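Local coordinates for protein response regulator aspartate phosphatase I (Bacillus subtilis subsp. subtilis, PDB 4I1A) that dephosphorylates the sporulation phosphotransferase Spo0F and activates excision and transfer of the mobile element ICEBs1 by inactivating its repressor ImmR, at residues I189-L194 with E201-Q206. Numbering follows the deposited sequence.
Sequences IVAGNL and ERALEQ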
ATOM      1  N   ILE A 189       5.700  -8.001   1.820  1.00 62.69           N
ATOM      2  CA  ILE A 189       4.464  -8.781   1.865  1.00 59.14           C
ATOM      3  C   ILE A 189       4.027  -8.967   3.320  1.00 50.61           C
ATOM      4  O   ILE A 189       2.858  -8.758   3.653  1.00 51.18           O
ATOM      5  CB  ILE A 189       4.615 -10.162   1.186  1.00 67.56           C
ATOM      6  CG1 ILE A 189       5.128 -10.007  -0.245  1.00 71.93           C
ATOM      7  CG2 ILE A 189       3.288 -10.911   1.180  1.00 60.43           C
ATOM      8  CD1 ILE A 189       4.141  -9.350  -1.168  1.00 72.93           C
ATOM      9  N   VAL A 190       4.969  -9.362   4.176  1.00 54.77           N
ATOM     10  CA  VAL A 190       4.676  -9.556   5.588  1.00 62.07           C
ATOM     11  C   VAL A 190       4.069  -8.283   6.158  1.00 59.80           C
ATOM     12  O   VAL A 190       2.974  -8.303   6.730  1.00 59.11           O
ATOM     13  CB  VAL A 190       5.935  -9.955   6.395  1.00 66.19           C
ATOM     14  CG1 VAL A 190       5.647  -9.898   7.891  1.00 60.73           C
ATOM     15  CG2 VAL A 190       6.405 -11.361   5.995  1.00 50.66           C
ATOM     16  N   ALA A 191       4.776  -7.177   5.956  1.00 53.13           N
ATOM     17  CA  ALA A 191       4.357  -5.861   6.444  1.00 51.06           C
ATOM     18  C   ALA A 191       3.047  -5.358   5.827  1.00 54.41           C
ATOM     19  O   ALA A 191       2.244  -4.736   6.518  1.00 58.44           O
ATOM     20  CB  ALA A 191       5.446  -4.862   6.216  1.00 50.88           C
ATOM     21  N   GLY A 192       2.838  -5.613   4.533  1.00 52.24           N
ATOM     22  CA  GLY A 192       1.570  -5.302   3.880  1.00 45.42           C
ATOM     23  C   GLY A 192       0.415  -6.064   4.524  1.00 52.37           C
ATOM     24  O   GLY A 192      -0.664  -5.516   4.750  1.00 52.33           O
ATOM     25  N   ASN A 193       0.642  -7.341   4.819  1.00 55.59           N
ATOM     26  CA  ASN A 193      -0.359  -8.145   5.510  1.00 54.45           C
ATOM     27  C   ASN A 193      -0.642  -7.611   6.912  1.00 57.88           C
ATOM     28  O   ASN A 193      -1.794  -7.535   7.336  1.00 58.06           O
ATOM     29  CB  ASN A 193       0.096  -9.594   5.584  1.00 54.71           C
ATOM     30  CG  ASN A 193      -0.130 -10.344   4.286  1.00 55.91           C
ATOM     31  OD1 ASN A 193      -1.257 -10.441   3.808  1.00 57.67           O
ATOM     32  ND2 ASN A 193       0.945 -10.889   3.711  1.00 56.60           N
ATOM     33  N   LEU A 194       0.419  -7.235   7.620  1.00 56.53           N
ATOM     34  CA  LEU A 194       0.296  -6.621   8.938  1.00 57.72           C
ATOM     35  C   LEU A 194      -0.489  -5.306   8.878  1.00 62.76           C
ATOM     36  O   LEU A 194      -1.287  -5.018   9.774  1.00 62.71           O
ATOM     37  CB  LEU A 194       1.683  -6.413   9.569  1.00 54.29           C
ATOM     38  CG  LEU A 194       2.382  -7.716   9.966  1.00 62.45           C
ATOM     39  CD1 LEU A 194       3.841  -7.518  10.316  1.00 60.15           C
ATOM     40  CD2 LEU A 194       1.635  -8.390  11.125  1.00 61.75           C
ATOM     41  N   GLU A 201       2.433  -1.064  14.156  1.00 66.41           N
ATOM     42  CA  GLU A 201       3.682  -1.098  14.902  1.00 63.29           C
ATOM     43  C   GLU A 201       4.563  -2.257  14.422  1.00 65.44           C
ATOM     44  O   GLU A 201       5.781  -2.122  14.284  1.00 65.67           O
ATOM     45  CB  GLU A 201       3.381  -1.237  16.395  1.00 72.00           C
ATOM     46  CG  GLU A 201       4.301  -0.444  17.297  1.00 94.20           C
ATOM     47  CD  GLU A 201       3.592   0.033  18.548  1.00114.40           C
ATOM     48  OE1 GLU A 201       2.450   0.532  18.419  1.00115.48           O
ATOM     49  OE2 GLU A 201       4.168  -0.100  19.653  1.00124.12           O
ATOM     50  N   ARG A 202       3.939  -3.402  14.166  1.00 70.38           N
ATOM     51  CA  ARG A 202       4.675  -4.583  13.734  1.00 73.72           C
ATOM     52  C   ARG A 202       5.150  -4.434  12.293  1.00 66.16           C
ATOM     53  O   ARG A 202       6.252  -4.883  11.934  1.00 64.28           O
ATOM     54  CB  ARG A 202       3.822  -5.840  13.911  1.00 74.00           C
ATOM     55  CG  ARG A 202       3.562  -6.198  15.369  1.00 78.98           C
ATOM     56  CD  ARG A 202       2.655  -7.414  15.479  1.00 78.93           C
ATOM     57  NE  ARG A 202       2.326  -7.754  16.861  1.00 75.18           N
ATOM     58  CZ  ARG A 202       2.992  -8.650  17.586  1.00 79.16           C
ATOM     59  NH1 ARG A 202       4.032  -9.291  17.060  1.00 77.33           N
ATOM     60  NH2 ARG A 202       2.618  -8.910  18.836  1.00 81.26           N
ATOM     61  N   ALA A 203       4.313  -3.786  11.486  1.00 55.66           N
ATOM     62  CA  ALA A 203       4.632  -3.488  10.096  1.00 61.10           C
ATOM     63  C   ALA A 203       5.793  -2.488   9.992  1.00 63.64           C
ATOM     64  O   ALA A 203       6.651  -2.608   9.118  1.00 62.13           O
ATOM     65  CB  ALA A 203       3.406  -2.972   9.371  1.00 51.40           C
ATOM     66  N   LEU A 204       5.827  -1.513  10.894  1.00 57.66           N
ATOM     67  CA  LEU A 204       6.961  -0.599  10.962  1.00 59.46           C
ATOM     68  C   LEU A 204       8.279  -1.335  11.261  1.00 70.22           C
ATOM     69  O   LEU A 204       9.323  -1.011  10.687  1.00 72.01           O
ATOM     70  CB  LEU A 204       6.710   0.501  12.002  1.00 59.55           C
ATOM     71  CG  LEU A 204       7.890   1.460  12.202  1.00 65.07           C
ATOM     72  CD1 LEU A 204       8.081   2.366  10.979  1.00 54.86           C
ATOM     73  CD2 LEU A 204       7.745   2.271  13.480  1.00 66.68           C
ATOM     74  N   GLU A 205       8.233  -2.323  12.155  1.00 75.71           N
ATOM     75  CA  GLU A 205       9.436  -3.098  12.462  1.00 74.39           C
ATOM     76  C   GLU A 205       9.930  -3.802  11.208  1.00 70.06           C
ATOM     77  O   GLU A 205      11.130  -3.822  10.938  1.00 79.75           O
ATOM     78  CB  GLU A 205       9.192  -4.117  13.580  1.00 75.19           C
ATOM     79  CG  GLU A 205       8.877  -3.528  14.949  1.00 81.86           C
ATOM     80  CD  GLU A 205       8.153  -4.524  15.858  1.00 90.35           C
ATOM     81  OE1 GLU A 205       8.297  -5.752  15.641  1.00 96.44           O
ATOM     82  OE2 GLU A 205       7.427  -4.082  16.777  1.00 83.27           O
ATOM     83  N   GLN A 206       9.006  -4.380  10.443  1.00 65.97           N
ATOM     84  CA  GLN A 206       9.374  -5.035   9.191  1.00 62.51           C
ATOM     85  C   GLN A 206      10.034  -4.063   8.218  1.00 65.03           C
ATOM     86  O   GLN A 206      11.130  -4.324   7.717  1.00 67.25           O
ATOM     87  CB  GLN A 206       8.159  -5.671   8.526  1.00 53.84           C
ATOM     88  CG  GLN A 206       7.720  -6.976   9.164  1.00 77.22           C
ATOM     89  CD  GLN A 206       8.838  -7.998   9.239  1.00 88.82           C
ATOM     90  OE1 GLN A 206       9.530  -8.261   8.254  1.00 91.28           O
ATOM     91  NE2 GLN A 206       9.025  -8.575  10.419  1.00 95.69           N
TER
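Ala191 and Ala203 sit level with each other where the two helices of a tetratricopeptide hairpin draw together, their CA atoms 4.4 Å apart. The methyl of Ala203 lies against the backbone of the partner helix, its CB 3.5 Å from Ala191 O, and also meets Leu194, CB to CB at 3.9 Å. The methyl of Ala191 rests in turn on the root of the Gln206 side chain, with 3.7 Å between Ala191 CB and Gln206 CB. Leu194 fills the next turn toward the connecting loop. Its CG is anti to the carbonyl carbon (chi1 -69°), and CD1 reaches over the backbone of Arg202, 3.9 Å from Arg202 C, while also touching Arg202 CB and Gln206 CG. The Arg202 chain then runs on, extended, away from the partner helix, and its NE makes a long, weak ion pair with Glu199. One turn before Leu194, on the same flank of the alanine pair, Val190 holds CG1 anti to the backbone N (chi1 170°) and sets it 3.8 Å from Gln206 CG. Gln206 CG is shared by Val190 and Leu194, and the bend at chi2 brings CD beside Val190 CG1 as well.

Segments 189-194 and 201-206 are antiparallel, at 166°, and their axes approach to 8.3 Å. Alongside, helix 159-173 meets the same side chains, Val190 on Ala166 and Asn167 and Leu194 on Met163, and its Ser162 OG is hydrogen-bonded to Asn193 ND2. On the side of segment 201-206 turned away from this contact, Leu204 packs on Ile230, Cys233 and Tyr234 of helix 220-236, and Ala203 also touches Cys233, so the pair is stacked between neighbouring helices, as in other tetratricopeptide arrays. Between the segments the contact is mostly apolar: methyls and methylenes meet each other and backbone carbonyl groups, and the small alanines allow the close backbone approach, consistent with a hairpin joined by van der Waals packing.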